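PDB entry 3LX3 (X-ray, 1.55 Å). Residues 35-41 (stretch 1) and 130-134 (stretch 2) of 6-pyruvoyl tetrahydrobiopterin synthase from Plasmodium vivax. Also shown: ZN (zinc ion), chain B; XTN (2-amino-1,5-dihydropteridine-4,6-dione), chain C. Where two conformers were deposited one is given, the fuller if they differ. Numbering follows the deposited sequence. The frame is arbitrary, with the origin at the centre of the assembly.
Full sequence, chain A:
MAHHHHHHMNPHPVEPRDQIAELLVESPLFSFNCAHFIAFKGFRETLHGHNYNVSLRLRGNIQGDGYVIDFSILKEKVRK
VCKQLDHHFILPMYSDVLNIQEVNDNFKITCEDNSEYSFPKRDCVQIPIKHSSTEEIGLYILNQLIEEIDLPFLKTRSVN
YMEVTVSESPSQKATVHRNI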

# COMPACT_ATOMS: atom_id res chain seq x y z
N ALA A 35 9.20 1.95 -22.30
CA ALA A 35 10.64 2.08 -22.33
C ALA A 35 11.02 3.55 -22.59
O ALA A 35 10.28 4.29 -23.24
CB ALA A 35 11.21 1.18 -23.43
N HIS A 36 12.19 3.96 -22.09
CA HIS A 36 12.67 5.31 -22.32
C HIS A 36 14.16 5.37 -22.01
O HIS A 36 14.71 4.45 -21.44
CB HIS A 36 11.86 6.34 -21.51
CG HIS A 36 12.40 6.64 -20.14
ND1 HIS A 36 12.64 7.94 -19.74
CD2 HIS A 36 12.68 5.85 -19.09
CE1 HIS A 36 13.07 7.92 -18.48
NE2 HIS A 36 13.12 6.66 -18.06
N PHE A 37 14.75 6.52 -22.29
CA PHE A 37 16.00 6.91 -21.64
C PHE A 37 16.08 8.43 -21.66
O PHE A 37 15.75 9.10 -22.65
CB PHE A 37 17.26 6.22 -22.26
CG PHE A 37 17.54 6.56 -23.70
CD1 PHE A 37 18.32 7.65 -24.05
CD2 PHE A 37 17.10 5.71 -24.70
CE1 PHE A 37 18.63 7.91 -25.38
CE2 PHE A 37 17.37 5.98 -26.01
CZ PHE A 37 18.13 7.08 -26.35
N ILE A 38 16.60 8.98 -20.57
CA ILE A 38 16.89 10.42 -20.45
C ILE A 38 18.16 10.76 -21.21
O ILE A 38 19.17 10.05 -21.10
CB ILE A 38 17.14 10.80 -18.96
CG1 ILE A 38 15.87 10.59 -18.12
CG2 ILE A 38 17.68 12.26 -18.84
CD1 ILE A 38 14.68 11.41 -18.50
N ALA A 39 18.13 11.84 -21.99
CA ALA A 39 19.31 12.42 -22.58
C ALA A 39 19.19 13.92 -22.51
O ALA A 39 18.16 14.48 -22.87
CB ALA A 39 19.47 11.99 -24.07
N PHE A 40 20.25 14.57 -22.06
CA PHE A 40 20.37 16.04 -22.10
C PHE A 40 21.84 16.40 -22.32
O PHE A 40 22.64 15.52 -22.50
CB PHE A 40 19.74 16.74 -20.86
CG PHE A 40 20.23 16.27 -19.52
CD1 PHE A 40 21.41 16.77 -18.95
CD2 PHE A 40 19.44 15.43 -18.75
CE1 PHE A 40 21.83 16.38 -17.68
CE2 PHE A 40 19.85 15.04 -17.47
CZ PHE A 40 21.06 15.52 -16.95
N LYS A 41 22.20 17.67 -22.35
CA LYS A 41 23.57 18.05 -22.69
C LYS A 41 24.53 17.48 -21.67
O LYS A 41 24.40 17.74 -20.48
CB LYS A 41 23.71 19.58 -22.75
CG LYS A 41 23.07 20.21 -23.97
CD LYS A 41 23.86 19.87 -25.23
CE LYS A 41 23.27 20.50 -26.49
NZ LYS A 41 23.99 19.94 -27.69
N LYS A 130 10.92 17.52 -25.07
CA LYS A 130 12.35 17.58 -25.29
C LYS A 130 13.11 16.44 -24.58
O LYS A 130 14.14 15.97 -25.08
CB LYS A 130 12.89 18.94 -24.84
CG LYS A 130 12.29 20.14 -25.59
CD LYS A 130 12.70 21.44 -24.95
CE LYS A 130 14.22 21.58 -24.83
NZ LYS A 130 14.98 21.22 -26.08
N HIS A 131 12.59 16.01 -23.43
CA HIS A 131 13.22 14.94 -22.62
C HIS A 131 12.11 14.06 -22.13
O HIS A 131 11.05 14.57 -21.75
CB HIS A 131 13.95 15.49 -21.39
CG HIS A 131 14.80 16.69 -21.70
ND1 HIS A 131 14.30 17.96 -21.62
CD2 HIS A 131 16.09 16.80 -22.10
CE1 HIS A 131 15.26 18.82 -21.93
NE2 HIS A 131 16.35 18.15 -22.25
N SER A 132 12.35 12.75 -22.06
CA SER A 132 11.39 11.87 -21.42
C SER A 132 11.50 11.84 -19.89
O SER A 132 11.55 10.77 -19.25
CB SER A 132 11.46 10.47 -22.04
OG SER A 132 12.77 9.93 -21.92
N SER A 133 11.52 13.05 -19.31
CA SER A 133 11.50 13.18 -17.87
C SER A 133 10.08 13.09 -17.36
O SER A 133 9.09 13.33 -18.06
CB SER A 133 12.12 14.49 -17.44
OG SER A 133 11.36 15.62 -17.90
N THR A 134 10.00 12.77 -16.07
CA THR A 134 8.73 12.70 -15.42
C THR A 134 7.93 14.00 -15.51
O THR A 134 6.74 13.99 -15.77
CB THR A 134 8.98 12.26 -13.96
OG1 THR A 134 9.83 11.10 -13.95
CG2 THR A 134 7.68 11.92 -13.26
ZN ZN B . 13.83 6.12 -16.15
N1 XTN C . 15.02 13.53 -11.90
C2 XTN C . 13.91 14.21 -12.22
N2 XTN C . 13.65 15.42 -11.67
N3 XTN C . 13.01 13.71 -13.20
C4 XTN C . 13.19 12.51 -13.77
O4 XTN C . 12.34 12.10 -14.60
N5 XTN C . 14.60 10.58 -13.93
C6 XTN C . 15.74 9.91 -13.57
O6 XTN C . 15.98 8.81 -14.07
C7 XTN C . 16.65 10.50 -12.64
N8 XTN C . 16.35 11.70 -12.13
C4A XTN C . 14.33 11.80 -13.39
C8A XTN C . 15.23 12.33 -12.46
O HOH W 1 13.06 8.31 -24.12
O HOH W 2 15.11 12.02 -23.08
O HOH W 3 16.18 14.12 -24.77
O HOH W 4 15.25 7.60 -16.25
O HOH W 5 14.71 5.93 -14.17

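S132 is the hub of this contact. It covers more surface than any other residue here, its CA-to-CB bond points toward the other stretch, and a p rotamer (58°) sets OG beside the ring of H36. There ND1 of H36 donates a hydrogen bond to OG of S132, 3.0 Å long, with the acceptor at the ring edge and near its plane. Histidine suits the place because its two nitrogens serve two masters: NE2 of H36 binds the zinc at 2.1 Å, while ND1, held by the serine, helps fix the ring's orientation. Serine suits its own place because its short side chain carries a hydroxyl that meets ND1 of H36 and water 1 while its backbone N meets water 2; the two stretches bury 264 Å² in all, both sides summed.

Water completes the serine's setting. Water 1 accepts from N of F37 (3.1 Å) and hydrogen-bonds OG of S132 (2.7 Å); water 2 accepts from N of S132 (3.0 Å) and from N of A39 (3.2 Å) and donates to O of F37 (3.0 Å). No direct backbone-to-backbone hydrogen bond joins the stretches; these waters bridge instead.

H131, next in area, starts sideways but brings its ring nearer. Its CD2 lies 3.2 Å from O of A39, which sits at the ring edge, and 3.9 Å from CB of F40. Water 3 donates to O of A39 and O of K130, 2.8 Å each, tying the same strand to the residue before H131.

I38 adds an aliphatic side chain. Its CA-to-CB bond also runs sideways, but the m,m side chain brings its end nearer, placing CD1 of I38 3.3 Å from O of S132 and 4.1 Å from CB of S133. The CA-to-CB bond of F37, by contrast, points away, and the residue contributes through its backbone.

The rule is economical: one short polar side chain anchors a metal ligand, waters bridge the backbones, and an aliphatic arm fills in beside them.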